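Local coordinates for 16S rRNA (guanine(1405)-N(7))-methyltransferase (Klebsiella pneumoniae, PDB 6PI9), which probably methylates the N7 position of guanine 1405 in 16S rRNA with S-adenosyl-L-methionine as donor, thereby conferring resistance to aminoglycosides, at residues D21-T26 and A163-L168; R28-E33 and K46-H51; D63-A68 and V147-E152. One frame throughout, in Å; residues are numbered along the deposited sequence. Where two conformers were deposited one is given.

Contact 1 (D21-T26 and A163-L168); sequences DVCPET and ARACDL. With SAH (S-adenosyl-L-homocysteine), chain B.
The adenine pocket of this Rossmann-like methyltransferase is bordered where Thr26, in the first turn of helix 24-34, meets Asp167 in the loop leaving strand 162-165, Thr26 being a second-shell residue that positions the acid. Thr26 OG1 donates its proton to Asp167 OD2 at 2.7 Å, arriving 36° above the carboxylate plane. OG1 stands anti to the carbonyl carbon (chi1 -62°), which turns the hydroxyl toward the acid. Asp167 CG lies anti to the backbone N, which carries the carboxylate from the loop into the space between helix and cofactor. Asp167 OD1 accepts from N6 of SAH at 3.0 Å, a bent bond. Next, the backbone N of Leu168 gives a nearly straight bond (169°) to SAH N1 at 2.9 Å, and the Leu168 side chain packs near the same part of the base. Nearer the strand, Cys23 SG touches Ala165 CB at 3.9 Å in one of its two conformers, where a small methyl suits the close approach. Arg29 adds a salt bridge to OD2, and Leu169 N binds OD1, so both oxygens have two partners. Such donors probably keep the acid ionised, while OD1 beside the Leu168 N-H complements the N6 donor and N1 acceptor of neutral adenine.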
loop_
_atom_site.group_PDB
_atom_site.type_symbol
_atom_site.label_atom_id
_atom_site.label_comp_id
_atom_site.label_asym_id
_atom_site.label_seq_id
_atom_site.Cartn_x
_atom_site.Cartn_y
_atom_site.Cartn_z
ATOM N N ASP A 21 7.903 -4.475 16.121
ATOM C CA ASP A 21 8.970 -5.137 15.386
ATOM C C ASP A 21 9.699 -4.198 14.409
ATOM O O ASP A 21 10.560 -4.660 13.655
ATOM C CB ASP A 21 8.394 -6.365 14.646
ATOM C CG ASP A 21 8.071 -7.545 15.615
ATOM O OD1 ASP A 21 8.859 -7.791 16.555
ATOM O OD2 ASP A 21 7.030 -8.232 15.441
ATOM N N VAL A 22 9.405 -2.899 14.426
ATOM C CA VAL A 22 10.197 -1.921 13.679
ATOM C C VAL A 22 11.394 -1.468 14.507
ATOM O O VAL A 22 11.290 -1.287 15.725
ATOM C CB VAL A 22 9.329 -0.713 13.284
ATOM C CG1 VAL A 22 10.189 0.305 12.516
ATOM C CG2 VAL A 22 8.124 -1.177 12.423
ATOM N N CYS A 23 12.546 -1.310 13.850
ATOM C CA CYS A 23 13.740 -0.763 14.479
ATOM C C CYS A 23 13.407 0.501 15.270
ATOM O O CYS A 23 12.920 1.473 14.688
ATOM C CB CYS A 23 14.771 -0.436 13.408
ATOM S SG CYS A 23 15.689 -1.862 12.938
ATOM N N PRO A 24 13.646 0.531 16.602
ATOM C CA PRO A 24 13.260 1.743 17.370
ATOM C C PRO A 24 13.921 3.018 16.881
ATOM O O PRO A 24 13.298 4.095 16.921
ATOM C CB PRO A 24 13.714 1.441 18.814
ATOM C CG PRO A 24 13.803 -0.071 18.918
ATOM C CD PRO A 24 14.105 -0.572 17.455
ATOM N N GLU A 25 15.206 2.948 16.493
ATOM C CA GLU A 25 15.867 4.140 15.969
ATOM C C GLU A 25 15.162 4.677 14.731
ATOM O O GLU A 25 15.143 5.891 14.518
ATOM C CB GLU A 25 17.356 3.865 15.655
ATOM C CG GLU A 25 18.192 5.161 15.548
ATOM C CD GLU A 25 17.910 6.215 16.683
ATOM O OE1 GLU A 25 18.024 5.873 17.914
ATOM O OE2 GLU A 25 17.536 7.395 16.313
ATOM N N THR A 26 14.565 3.808 13.914
ATOM C CA THR A 26 13.800 4.276 12.759
ATOM C C THR A 26 12.512 4.981 13.171
ATOM O O THR A 26 12.176 6.062 12.641
ATOM C CB THR A 26 13.512 3.076 11.856
ATOM O OG1 THR A 26 14.798 2.582 11.430
ATOM C CG2 THR A 26 12.653 3.467 10.655
ATOM N N ALA A 163 20.066 -12.498 8.131
ATOM C CA ALA A 163 19.562 -11.134 7.973
ATOM C C ALA A 163 19.922 -10.319 9.208
ATOM O O ALA A 163 20.169 -10.865 10.286
ATOM C CB ALA A 163 18.047 -11.088 7.770
ATOM N N ARG A 164 19.946 -8.992 9.039
ATOM C CA ARG A 164 20.256 -8.129 10.163
ATOM C C ARG A 164 19.492 -6.823 10.024
ATOM O O ARG A 164 19.039 -6.443 8.945
ATOM C CB ARG A 164 21.751 -7.830 10.226
ATOM C CG ARG A 164 22.183 -7.128 8.921
ATOM C CD ARG A 164 23.280 -6.208 9.248
ATOM N NE ARG A 164 23.921 -5.485 8.154
ATOM C CZ ARG A 164 23.853 -4.172 7.973
ATOM N NH1 ARG A 164 23.123 -3.393 8.795
ATOM N NH2 ARG A 164 24.560 -3.632 6.991
ATOM N N ALA A 165 19.343 -6.140 11.149
ATOM C CA ALA A 165 18.729 -4.805 11.127
ATOM C C ALA A 165 19.506 -3.816 10.258
ATOM O O ALA A 165 20.720 -3.660 10.410
ATOM C CB ALA A 165 18.697 -4.291 12.558
ATOM N N CYS A 166 18.791 -2.995 9.487
ATOM C CA CYS A 166 19.496 -1.955 8.738
ATOM C C CYS A 166 18.519 -0.864 8.342
ATOM O O CYS A 166 17.534 -1.187 7.672
ATOM C CB CYS A 166 20.057 -2.555 7.433
ATOM S SG CYS A 166 20.783 -1.296 6.368
ATOM N N ASP A 167 18.807 0.394 8.671
ATOM C CA ASP A 167 17.997 1.517 8.163
ATOM C C ASP A 167 18.816 2.175 7.055
ATOM O O ASP A 167 19.814 2.846 7.335
ATOM C CB ASP A 167 17.606 2.519 9.274
ATOM C CG ASP A 167 16.626 3.604 8.758
ATOM O OD1 ASP A 167 16.629 3.896 7.537
ATOM O OD2 ASP A 167 15.916 4.221 9.580
ATOM N N LEU A 168 18.360 2.008 5.817
ATOM C CA LEU A 168 19.040 2.490 4.615
ATOM C C LEU A 168 19.030 4.015 4.456
ATOM O O LEU A 168 19.647 4.539 3.509
ATOM C CB LEU A 168 18.422 1.825 3.408
ATOM C CG LEU A 168 18.727 0.308 3.348
ATOM C CD1 LEU A 168 17.846 -0.268 2.271
ATOM C CD2 LEU A 168 20.197 -0.003 2.992
HETATM N N SAH B . 12.677 -6.281 -1.337
HETATM C CA SAH B . 11.570 -7.062 -0.742
HETATM C CB SAH B . 10.651 -6.164 0.066
HETATM C CG SAH B . 10.077 -4.905 -0.648
HETATM S SD SAH B . 8.764 -4.103 0.384
HETATM C C SAH B . 10.759 -7.784 -1.835
HETATM O O SAH B . 10.789 -7.288 -2.981
HETATM O OXT SAH B . 10.063 -8.788 -1.587
HETATM C "C5'" SAH B . 9.752 -2.675 1.007
HETATM C "C4'" SAH B . 10.663 -3.034 2.218
HETATM O "O4'" SAH B . 11.548 -1.928 2.501
HETATM C "C3'" SAH B . 9.975 -3.417 3.560
HETATM O "O3'" SAH B . 10.418 -4.715 4.002
HETATM C "C2'" SAH B . 10.429 -2.352 4.557
HETATM O "O2'" SAH B . 10.646 -2.952 5.836
HETATM C "C1'" SAH B . 11.763 -1.932 3.924
HETATM N N9 SAH B . 12.167 -0.571 4.223
HETATM C C8 SAH B . 11.428 0.570 4.046
HETATM N N7 SAH B . 12.233 1.637 4.333
HETATM C C5 SAH B . 13.446 1.150 4.747
HETATM C C6 SAH B . 14.604 1.737 5.204
HETATM N N6 SAH B . 14.716 3.035 5.394
HETATM N N1 SAH B . 15.694 0.921 5.459
HETATM C C2 SAH B . 15.607 -0.427 5.360
HETATM N N3 SAH B . 14.462 -1.038 4.924
HETATM C C4 SAH B . 13.413 -0.219 4.630
#

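Contact 2 (R28-E33 and K46-H51); sequences RRVFME and KAARTH
Ala48 sets the spacing, its CB lying 4.1 Å from Val30 CG1 and at the edge of the Phe31 ring, near the ring plane, 4.2 Å from Phe31 CD1. A methyl is about all that fits here, since the CA atoms of Phe31 and Ala48 are only 5.4 Å apart. The rest of the Phe31 ring reaches on to Leu10 and Leu13 of helix 4-14, so a large apolar side chain suits. Thr50, on another face of the helix, hydrogen-bonds through OG1 to Arg94 of the second subunit. Helices 24-34 and 41-57 follow each other, joined by connection 35-40; the segment axes approach to 9.0 Å at 131°. One turn beyond Ala48 comes His51, modelled in two conformers. In the one given, Val30 CG1 makes a CH-pi contact over one ring face, 3.7 Å from the ring centroid, and Val30 CG2 sits 3.5 Å from His51 CE1. Both valine branches bear on the same imidazole. His51 CG is anti to the backbone N (chi1 -178°), which extends the ring toward helix 24-34. There a water bound to Glu33 OE1 at 2.6 Å also meets His51 NE2, while Arg29 NH1 pairs with Glu33 OE2 at 3.3 Å.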
loop_
_atom_site.group_PDB
_atom_site.type_symbol
_atom_site.label_atom_id
_atom_site.label_comp_id
_atom_site.label_asym_id
_atom_site.label_seq_id
_atom_site.Cartn_x
_atom_site.Cartn_y
_atom_site.Cartn_z
ATOM N N ARG A 28 11.973 6.539 15.973
ATOM C CA ARG A 28 12.381 7.828 16.522
ATOM C C ARG A 28 12.798 8.819 15.415
ATOM O O ARG A 28 12.411 9.999 15.438
ATOM C CB ARG A 28 13.513 7.554 17.522
ATOM C CG ARG A 28 13.863 8.670 18.403
ATOM C CD ARG A 28 14.948 8.193 19.456
ATOM N NE ARG A 28 14.447 7.272 20.486
ATOM C CZ ARG A 28 14.741 5.970 20.530
ATOM N NH1 ARG A 28 15.535 5.412 19.592
ATOM N NH2 ARG A 28 14.262 5.223 21.527
ATOM N N ARG A 29 13.602 8.364 14.444
ATOM C CA ARG A 29 14.013 9.249 13.344
ATOM C C ARG A 29 12.806 9.808 12.590
ATOM O O ARG A 29 12.715 11.027 12.332
ATOM C CB ARG A 29 14.944 8.490 12.367
ATOM C CG ARG A 29 15.363 9.329 11.172
ATOM C CD ARG A 29 16.189 8.555 10.098
ATOM N NE ARG A 29 15.575 7.303 9.632
ATOM C CZ ARG A 29 14.570 7.222 8.750
ATOM N NH1 ARG A 29 14.068 8.333 8.202
ATOM N NH2 ARG A 29 14.097 6.027 8.382
ATOM N N VAL A 30 11.852 8.940 12.243
ATOM C CA VAL A 30 10.664 9.407 11.508
ATOM C C VAL A 30 9.900 10.413 12.345
ATOM O O VAL A 30 9.456 11.478 11.866
ATOM C CB VAL A 30 9.797 8.189 11.130
ATOM C CG1 VAL A 30 8.375 8.572 10.698
ATOM C CG2 VAL A 30 10.489 7.417 9.998
ATOM N N PHE A 31 9.728 10.104 13.625
ATOM C CA PHE A 31 8.950 11.036 14.435
ATOM C C PHE A 31 9.668 12.381 14.567
ATOM O O PHE A 31 9.027 13.449 14.532
ATOM C CB PHE A 31 8.670 10.383 15.795
ATOM C CG PHE A 31 7.919 11.285 16.767
ATOM C CD1 PHE A 31 6.527 11.434 16.694
ATOM C CD2 PHE A 31 8.617 12.010 17.703
ATOM C CE1 PHE A 31 5.858 12.263 17.578
ATOM C CE2 PHE A 31 7.960 12.858 18.579
ATOM C CZ PHE A 31 6.587 12.967 18.534
ATOM N N MET A 32 10.982 12.366 14.792
ATOM C CA MET A 32 11.684 13.642 14.964
ATOM C C MET A 32 11.731 14.466 13.668
ATOM O O MET A 32 11.788 15.708 13.720
ATOM C CB MET A 32 13.113 13.390 15.472
ATOM C CG MET A 32 13.171 12.802 16.863
ATOM S SD MET A 32 12.250 13.691 18.126
ATOM C CE MET A 32 13.187 15.225 18.225
ATOM N N GLU A 33 11.727 13.811 12.503
ATOM C CA GLU A 33 11.622 14.556 11.253
ATOM C C GLU A 33 10.268 15.252 11.136
ATOM O O GLU A 33 10.170 16.366 10.590
ATOM C CB GLU A 33 11.831 13.609 10.067
ATOM C CG GLU A 33 13.248 13.145 9.926
ATOM C CD GLU A 33 13.432 12.104 8.816
ATOM O OE1 GLU A 33 12.435 11.830 8.110
ATOM O OE2 GLU A 33 14.561 11.553 8.677
ATOM N N LYS A 46 0.380 10.831 14.824
ATOM C CA LYS A 46 -0.439 10.271 13.753
ATOM C C LYS A 46 0.308 10.309 12.418
ATOM O O LYS A 46 0.276 9.335 11.642
ATOM C CB LYS A 46 -1.764 11.042 13.627
ATOM C CG LYS A 46 -2.653 10.989 14.871
ATOM C CD LYS A 46 -3.885 11.981 14.833
ATOM C CE LYS A 46 -4.609 11.929 16.189
ATOM N NZ LYS A 46 -5.688 12.956 16.416
ATOM N N ALA A 47 0.985 11.429 12.126
ATOM C CA ALA A 47 1.740 11.505 10.860
ATOM C C ALA A 47 2.843 10.457 10.823
ATOM O O ALA A 47 3.136 9.875 9.768
ATOM C CB ALA A 47 2.332 12.905 10.664
ATOM N N ALA A 48 3.464 10.185 11.960
ATOM C CA ALA A 48 4.552 9.207 11.971
ATOM C C ALA A 48 3.999 7.808 11.806
ATOM O O ALA A 48 4.603 6.959 11.141
ATOM C CB ALA A 48 5.328 9.292 13.292
ATOM N N ARG A 49 2.857 7.538 12.433
ATOM C CA ARG A 49 2.226 6.246 12.247
ATOM C C ARG A 49 1.910 6.034 10.774
ATOM O O ARG A 49 2.180 4.966 10.212
ATOM C CB ARG A 49 0.973 6.169 13.125
ATOM C CG ARG A 49 0.369 4.806 13.159
ATOM C CD ARG A 49 -0.428 4.597 14.433
ATOM N NE ARG A 49 -1.006 5.817 14.986
ATOM C CZ ARG A 49 -0.780 6.280 16.221
ATOM N NH1 ARG A 49 0.021 5.612 17.056
ATOM N NH2 ARG A 49 -1.386 7.405 16.633
ATOM N N THR A 50 1.337 7.051 10.119
ATOM C CA THR A 50 1.042 6.893 8.688
ATOM C C THR A 50 2.308 6.638 7.873
ATOM O O THR A 50 2.348 5.719 7.047
ATOM C CB THR A 50 0.317 8.130 8.173
ATOM O OG1 THR A 50 -0.945 8.188 8.833
ATOM C CG2 THR A 50 0.043 7.950 6.687
ATOM N N HIS A 51 3.344 7.454 8.084
ATOM C CA HIS A 51 4.651 7.289 7.418
ATOM C C HIS A 51 5.194 5.877 7.614
ATOM O O HIS A 51 5.574 5.186 6.653
ATOM C CB HIS A 51 5.636 8.340 7.988
ATOM C CG HIS A 51 7.022 8.349 7.386
ATOM N ND1 HIS A 51 7.829 7.232 7.324
ATOM C CD2 HIS A 51 7.788 9.382 6.936
ATOM C CE1 HIS A 51 9.001 7.554 6.806
ATOM N NE2 HIS A 51 9.012 8.856 6.573
HETATM O O HOH W 1 12.034 10.016 6.301
#

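Contact 3 (D63-A68 and V147-E152); sequences DAQKKA and VRLVNE
Gln65 brings the one flat group among the touching residues, and Leu149 takes neither face of its amide: the leucine meets the aliphatic stem instead, with Leu149 CD1 lying 4.1 Å from Gln65 CG. Gln65 NE2 makes a weak hydrogen bond to Asp21 OD2, which lies well out of the amide plane. The side chain thus divides its work, since its methylenes can serve as apolar surface for the leucine while its polar head reaches past the contact to a carboxylate. The torsions separate the two roles: CG is anti to the backbone N (chi1 -176°) and the chain stays extended beyond it, so it projects outward from helix 63-75 and takes the amide past the leucine.

Ala68, one turn further along, offers its CB to the same methyl, 4.0 Å from Leu149 CD1. The lines from CD1 to Gln65 CG and to Ala68 CB are nearly at right angles, so this branch settles in the notch between residues i and i+3 of helix 63-75. The other branch stays further back, with Leu149 CD2 5.1 Å from Ala68 CB. Helix 144-157, which carries Leu149, is the connection of a beta-alpha-beta crossover between the parallel strands 137-141 and 162-165 of the Rossmann-like core, and helix 63-75 packs on it from outside.

The small alanine leaves room for a long leucine to bridge helices whose nearest CA atoms, those of Ala68 and Leu149, are 8.2 Å apart. Leu149 CG lies anti to the carbonyl carbon (chi1 -75°), and its chi2 of 179° extends CD1 toward the neighbouring helix. Leu149 also touches Leu124. Ionic pairs flank the apolar patch: Arg148 NH1 bridges to Asp21 OD1, and Glu152 OE2 to Arg69 of helix 63-75.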
loop_
_atom_site.group_PDB
_atom_site.type_symbol
_atom_site.label_atom_id
_atom_site.label_comp_id
_atom_site.label_asym_id
_atom_site.label_seq_id
_atom_site.Cartn_x
_atom_site.Cartn_y
_atom_site.Cartn_z
ATOM N N ASP A 63 0.066 -10.216 13.337
ATOM C CA ASP A 63 -0.270 -11.613 13.598
ATOM C C ASP A 63 -0.024 -12.512 12.392
ATOM O O ASP A 63 0.202 -13.714 12.568
ATOM C CB ASP A 63 -1.719 -11.732 14.067
ATOM C CG ASP A 63 -2.048 -10.753 15.178
ATOM O OD1 ASP A 63 -1.562 -10.954 16.314
ATOM O OD2 ASP A 63 -2.792 -9.786 14.912
ATOM N N ALA A 64 -0.050 -11.968 11.171
ATOM C CA ALA A 64 0.427 -12.737 10.026
ATOM C C ALA A 64 1.884 -13.136 10.194
ATOM O O ALA A 64 2.349 -14.059 9.519
ATOM C CB ALA A 64 0.256 -11.948 8.728
ATOM N N GLN A 65 2.606 -12.465 11.092
ATOM C CA GLN A 65 3.991 -12.828 11.370
ATOM C C GLN A 65 4.083 -14.090 12.227
ATOM O O GLN A 65 4.928 -14.955 11.975
ATOM C CB GLN A 65 4.693 -11.664 12.052
ATOM C CG GLN A 65 6.154 -11.896 12.302
ATOM C CD GLN A 65 6.837 -10.626 12.715
ATOM O OE1 GLN A 65 6.873 -9.659 11.952
ATOM N NE2 GLN A 65 7.356 -10.599 13.943
ATOM N N LYS A 66 3.245 -14.209 13.256
ATOM C CA LYS A 66 3.176 -15.478 13.973
ATOM C C LYS A 66 2.629 -16.579 13.077
ATOM O O LYS A 66 3.063 -17.734 13.167
ATOM C CB LYS A 66 2.327 -15.335 15.235
ATOM C CG LYS A 66 3.074 -14.650 16.358
ATOM C CD LYS A 66 2.503 -13.281 16.682
ATOM C CE LYS A 66 3.470 -12.467 17.551
ATOM N NZ LYS A 66 4.758 -12.137 16.840
ATOM N N LYS A 67 1.677 -16.238 12.203
ATOM C CA LYS A 67 1.170 -17.218 11.248
ATOM C C LYS A 67 2.276 -17.682 10.314
ATOM O O LYS A 67 2.439 -18.887 10.087
ATOM C CB LYS A 67 -0.007 -16.633 10.459
ATOM C CG LYS A 67 -1.377 -17.192 10.886
ATOM C CD LYS A 67 -2.487 -16.138 10.858
ATOM C CE LYS A 67 -3.839 -16.796 11.067
ATOM N NZ LYS A 67 -3.998 -17.288 12.468
ATOM N N ALA A 68 3.065 -16.737 9.777
ATOM C CA ALA A 68 4.206 -17.111 8.948
ATOM C C ALA A 68 5.189 -17.970 9.725
ATOM O O ALA A 68 5.770 -18.912 9.175
ATOM C CB ALA A 68 4.899 -15.859 8.404
ATOM N N VAL A 147 13.530 -9.869 9.741
ATOM C CA VAL A 147 14.884 -10.303 10.060
ATOM C C VAL A 147 14.834 -11.590 10.858
ATOM O O VAL A 147 15.573 -12.545 10.589
ATOM C CB VAL A 147 15.627 -9.186 10.819
ATOM C CG1 VAL A 147 16.938 -9.720 11.394
ATOM C CG2 VAL A 147 15.888 -8.048 9.905
ATOM N N ARG A 148 13.969 -11.642 11.871
ATOM C CA ARG A 148 13.967 -12.809 12.753
ATOM C C ARG A 148 13.553 -14.065 12.007
ATOM O O ARG A 148 14.135 -15.138 12.207
ATOM C CB ARG A 148 13.017 -12.582 13.924
ATOM C CG ARG A 148 13.649 -11.844 15.073
ATOM C CD ARG A 148 12.629 -11.020 15.838
ATOM N NE ARG A 148 13.302 -10.026 16.657
ATOM C CZ ARG A 148 12.746 -8.888 17.053
ATOM N NH1 ARG A 148 11.499 -8.592 16.662
ATOM N NH2 ARG A 148 13.438 -8.040 17.823
ATOM N N LEU A 149 12.507 -13.957 11.177
ATOM C CA LEU A 149 12.010 -15.110 10.430
ATOM C C LEU A 149 13.059 -15.634 9.466
ATOM O O LEU A 149 13.231 -16.853 9.315
ATOM C CB LEU A 149 10.748 -14.729 9.662
ATOM C CG LEU A 149 9.475 -14.592 10.498
ATOM C CD1 LEU A 149 8.302 -14.173 9.606
ATOM C CD2 LEU A 149 9.187 -15.876 11.234
ATOM N N VAL A 150 13.765 -14.721 8.806
ATOM C CA VAL A 150 14.808 -15.119 7.874
ATOM C C VAL A 150 15.896 -15.909 8.584
ATOM O O VAL A 150 16.281 -16.985 8.135
ATOM C CB VAL A 150 15.371 -13.886 7.172
ATOM C CG1 VAL A 150 16.641 -14.263 6.441
ATOM C CG2 VAL A 150 14.297 -13.367 6.213
ATOM N N ASN A 151 16.412 -15.383 9.698
ATOM C CA ASN A 151 17.493 -16.069 10.411
ATOM C C ASN A 151 17.049 -17.432 10.931
ATOM O O ASN A 151 17.808 -18.413 10.867
ATOM C CB ASN A 151 17.993 -15.199 11.575
ATOM C CG ASN A 151 18.872 -14.075 11.105
ATOM O OD1 ASN A 151 19.650 -14.278 10.187
ATOM N ND2 ASN A 151 18.751 -12.882 11.714
ATOM N N GLU A 152 15.843 -17.508 11.490
ATOM C CA GLU A 152 15.343 -18.780 12.007
ATOM C C GLU A 152 15.189 -19.810 10.895
ATOM O O GLU A 152 15.587 -20.972 11.040
ATOM C CB GLU A 152 14.006 -18.556 12.703
ATOM C CG GLU A 152 14.126 -17.746 13.973
ATOM C CD GLU A 152 12.816 -17.663 14.734
ATOM O OE1 GLU A 152 12.098 -18.702 14.791
ATOM O OE2 GLU A 152 12.518 -16.569 15.278
#

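How the contacts relate
Contacts 2 and 3 are buried and apolar at heart, pairing helix with helix, whereas contact 1 is only partly buried and is dominated by hydrogen bonds to the cofactor and a carboxylate. Contacts 1 and 2 share helix 24-34: its start meets Asp167, which in turn holds the adenine, its later turns face helix 41-57 close to the second subunit, and Arg29 of contact 2 reaches back to the pocket. Contact 1 also adjoins contact 3, because helix 144-157 leads into strand 162-165; Asn151 OD1 probably accepts a hydrogen bond from Ala163 N at 2.8 Å. Contacts 2 and 3 do not touch, their nearest atoms being about 14 Å apart.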